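Side-chain contact in tannase (Lactobacillus plantarum, PDB 3WA7), which hydrolyses the ester bonds of tannins (EC 3.1.1.20) as an esterase of the alpha/beta-hydrolase fold: residues Q310-H315 with L445-P450. Sequence-based numbering, arbitrary orientation. Where two conformers were deposited one is given.
Sequences QGTDIH and LPWDIP
Trp447 reaches the backbone of Asp313 through a single water: no direct hydrogen bond joins 310-315 to 445-450, yet the indole NE1 donates to this water at 2.8 Å, and the water donates in turn to Asp313 O, also at 2.8 Å. The water lies at the ring edge, in the indole plane, where the N-H points. CG anti to the backbone N (chi1 180°) carries the indole out from its turn, so that NE1 faces the water and one face lies against Ile314. Over that face sits the CG2 methyl of Ile314, 4.3 Å from the centroid of the five-membered ring of Trp447 and 24° off the normal, which meets the geometry of a CH-pi contact. The methyl is displaced toward the rim, 4.0 Å from NE1 of Trp447. Thr312 adds its methyl obliquely, CG2 lying 4.0 Å from Trp447 CD1. On the other loop, an Asx turn spans Ile314, Asp313 OD1 accepting from His315 N at 3.0 Å, from above the carboxylate plane. An alanine in place of Trp447 would probably leave the water without its indole donor and open a gap beside the Ile314 and Thr312 methyls. Beyond the two loops, Trp447 also packs on Ser303, Ala304 and Ala307 of helix 291-309 and meets Phe320 with ring planes about 75° apart. That helix ends in a Schellman motif with Gly311 as C-prime residue. Trp447 takes the second position of a type II beta turn, Pro446 to Ile449, in the loop after edge strand 440-444 that leads to His451, the probable triad histidine of this alpha/beta-hydrolase fold.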
ATOM      1  N   GLN A 310      26.868  -1.315  -4.404  1.00  8.73           N
ATOM      2  CA  GLN A 310      26.899   0.066  -3.932  1.00  9.37           C
ATOM      3  C   GLN A 310      27.704   0.257  -2.649  1.00 10.45           C
ATOM      4  O   GLN A 310      27.584   1.286  -1.990  1.00 12.27           O
ATOM      5  CB  GLN A 310      25.473   0.592  -3.732  1.00 11.03           C
ATOM      6  CG  GLN A 310      24.654   0.703  -5.022  1.00 10.91           C
ATOM      7  CD  GLN A 310      25.284   1.641  -6.046  1.00 12.58           C
ATOM      8  OE1 GLN A 310      25.637   2.779  -5.731  1.00 13.27           O
ATOM      9  NE2 GLN A 310      25.415   1.166  -7.281  1.00 12.19           N
ATOM     10  N   GLY A 311      28.516  -0.737  -2.296  1.00 10.64           N
ATOM     11  CA  GLY A 311      29.350  -0.630  -1.107  1.00 10.44           C
ATOM     12  C   GLY A 311      28.787  -1.148   0.204  1.00 11.00           C
ATOM     13  O   GLY A 311      29.427  -1.022   1.248  1.00 10.46           O
ATOM     14  N   THR A 312      27.598  -1.734   0.167  1.00 10.53           N
ATOM     15  CA  THR A 312      26.990  -2.260   1.383  1.00 10.21           C
ATOM     16  C   THR A 312      27.592  -3.616   1.744  1.00  9.91           C
ATOM     17  O   THR A 312      27.857  -4.438   0.866  1.00 10.11           O
ATOM     18  CB  THR A 312      25.464  -2.425   1.215  1.00 11.24           C
ATOM     19  OG1 THR A 312      24.874  -1.149   0.943  1.00 10.66           O
ATOM     20  CG2 THR A 312      24.842  -3.012   2.482  1.00 12.08           C
ATOM     21  N   ASP A 313      27.823  -3.832   3.035  1.00  9.00           N
ATOM     22  CA  ASP A 313      28.363  -5.101   3.515  1.00 10.04           C
ATOM     23  C   ASP A 313      27.162  -6.033   3.640  1.00 10.47           C
ATOM     24  O   ASP A 313      26.352  -5.884   4.556  1.00 10.76           O
ATOM     25  CB  ASP A 313      29.024  -4.915   4.885  1.00 11.41           C
ATOM     26  CG  ASP A 313      29.657  -6.193   5.414  1.00 12.89           C
ATOM     27  OD1 ASP A 313      29.460  -7.262   4.802  1.00 14.80           O
ATOM     28  OD2 ASP A 313      30.353  -6.129   6.450  1.00 14.09           O
ATOM     29  N   ILE A 314      27.037  -6.983   2.719  1.00  9.56           N
ATOM     30  CA  ILE A 314      25.902  -7.893   2.750  1.00  8.97           C
ATOM     31  C   ILE A 314      26.084  -9.108   3.651  1.00 10.37           C
ATOM     32  O   ILE A 314      25.275 -10.036   3.623  1.00 10.16           O
ATOM     33  CB  ILE A 314      25.513  -8.355   1.330  1.00  9.36           C
ATOM     34  CG1 ILE A 314      26.693  -9.046   0.648  1.00 10.40           C
ATOM     35  CG2 ILE A 314      25.047  -7.153   0.517  1.00  9.97           C
ATOM     36  CD1 ILE A 314      26.314  -9.734  -0.651  1.00  8.15           C
ATOM     37  N   HIS A 315      27.148  -9.104   4.447  1.00 10.46           N
ATOM     38  CA  HIS A 315      27.383 -10.192   5.390  1.00 11.60           C
ATOM     39  C   HIS A 315      26.637  -9.757   6.645  1.00 11.56           C
ATOM     40  O   HIS A 315      27.190  -9.082   7.512  1.00 12.75           O
ATOM     41  CB  HIS A 315      28.880 -10.351   5.680  1.00 11.22           C
ATOM     42  CG  HIS A 315      29.198 -11.442   6.659  1.00 10.63           C
ATOM     43  ND1 HIS A 315      28.923 -11.338   8.006  1.00 11.60           N
ATOM     44  CD2 HIS A 315      29.773 -12.656   6.487  1.00 12.89           C
ATOM     45  CE1 HIS A 315      29.317 -12.439   8.621  1.00 11.33           C
ATOM     46  NE2 HIS A 315      29.837 -13.255   7.722  1.00 12.62           N
ATOM     47  N   LEU A 445      12.904  -5.094  -4.666  1.00 10.00           N
ATOM     48  CA  LEU A 445      12.907  -5.558  -3.284  1.00  9.46           C
ATOM     49  C   LEU A 445      14.204  -5.018  -2.676  1.00  9.38           C
ATOM     50  O   LEU A 445      15.166  -5.758  -2.506  1.00  9.19           O
ATOM     51  CB  LEU A 445      12.934  -7.091  -3.227  1.00 10.29           C
ATOM     52  CG  LEU A 445      12.680  -7.791  -1.897  0.50  9.16           C
ATOM     53  CD1 LEU A 445      11.181  -7.846  -1.631  0.50 10.72           C
ATOM     54  CD2 LEU A 445      13.250  -9.197  -1.955  0.50 10.15           C
ATOM     55  N   PRO A 446      14.240  -3.715  -2.344  1.00 10.35           N
ATOM     56  CA  PRO A 446      15.405  -3.035  -1.758  1.00  9.44           C
ATOM     57  C   PRO A 446      16.055  -3.754  -0.579  1.00  8.58           C
ATOM     58  O   PRO A 446      15.399  -4.067   0.412  1.00  8.28           O
ATOM     59  CB  PRO A 446      14.840  -1.670  -1.358  1.00 11.08           C
ATOM     60  CG  PRO A 446      13.784  -1.441  -2.381  1.00 12.03           C
ATOM     61  CD  PRO A 446      13.105  -2.783  -2.464  1.00 10.33           C
ATOM     62  N   TRP A 447      17.361  -3.982  -0.691  1.00  6.91           N
ATOM     63  CA  TRP A 447      18.129  -4.679   0.340  1.00  6.43           C
ATOM     64  C   TRP A 447      18.047  -4.097   1.749  1.00  7.26           C
ATOM     65  O   TRP A 447      18.189  -2.891   1.956  1.00  8.57           O
ATOM     66  CB  TRP A 447      19.606  -4.760  -0.068  1.00  5.34           C
ATOM     67  CG  TRP A 447      20.456  -5.457   0.957  1.00  6.55           C
ATOM     68  CD1 TRP A 447      21.311  -4.878   1.857  1.00  6.34           C
ATOM     69  CD2 TRP A 447      20.491  -6.863   1.218  1.00  6.92           C
ATOM     70  NE1 TRP A 447      21.872  -5.843   2.663  1.00  6.45           N
ATOM     71  CE2 TRP A 447      21.386  -7.070   2.292  1.00  6.62           C
ATOM     72  CE3 TRP A 447      19.847  -7.972   0.650  1.00  6.92           C
ATOM     73  CZ2 TRP A 447      21.654  -8.343   2.810  1.00  8.07           C
ATOM     74  CZ3 TRP A 447      20.112  -9.236   1.164  1.00  7.57           C
ATOM     75  CH2 TRP A 447      21.009  -9.410   2.235  1.00  8.23           C
ATOM     76  N   ASP A 448      17.824  -4.985   2.709  1.00  8.27           N
ATOM     77  CA  ASP A 448      17.762  -4.647   4.124  1.00  9.13           C
ATOM     78  C   ASP A 448      16.854  -3.481   4.494  1.00  9.94           C
ATOM     79  O   ASP A 448      17.105  -2.776   5.473  1.00 12.17           O
ATOM     80  CB  ASP A 448      19.185  -4.402   4.641  1.00 10.46           C
ATOM     81  CG  ASP A 448      19.282  -4.481   6.154  1.00 11.45           C
ATOM     82  OD1 ASP A 448      18.491  -5.230   6.762  1.00 13.64           O
ATOM     83  OD2 ASP A 448      20.162  -3.807   6.734  1.00 13.42           O
ATOM     84  N   ILE A 449      15.800  -3.281   3.713  1.00  9.43           N
ATOM     85  CA  ILE A 449      14.843  -2.218   3.992  1.00  8.20           C
ATOM     86  C   ILE A 449      13.701  -2.849   4.774  1.00  9.08           C
ATOM     87  O   ILE A 449      13.126  -3.849   4.348  1.00  7.04           O
ATOM     88  CB  ILE A 449      14.303  -1.585   2.694  1.00  9.74           C
ATOM     89  CG1 ILE A 449      15.401  -0.745   2.036  1.00 10.82           C
ATOM     90  CG2 ILE A 449      13.096  -0.702   2.998  1.00 10.09           C
ATOM     91  CD1 ILE A 449      15.862   0.418   2.893  1.00 12.91           C
ATOM     92  N   PRO A 450      13.377  -2.285   5.945  1.00  9.77           N
ATOM     93  CA  PRO A 450      12.297  -2.809   6.782  1.00  9.85           C
ATOM     94  C   PRO A 450      10.932  -2.399   6.256  1.00  9.14           C
ATOM     95  O   PRO A 450      10.815  -1.844   5.163  1.00  9.38           O
ATOM     96  CB  PRO A 450      12.594  -2.184   8.138  1.00 11.16           C
ATOM     97  CG  PRO A 450      13.063  -0.815   7.742  1.00 10.56           C
ATOM     98  CD  PRO A 450      14.012  -1.116   6.582  1.00 10.65           C
TER
HETATM   99  O   HOH W   1      23.594  -5.656   4.890  1.00 13.21           O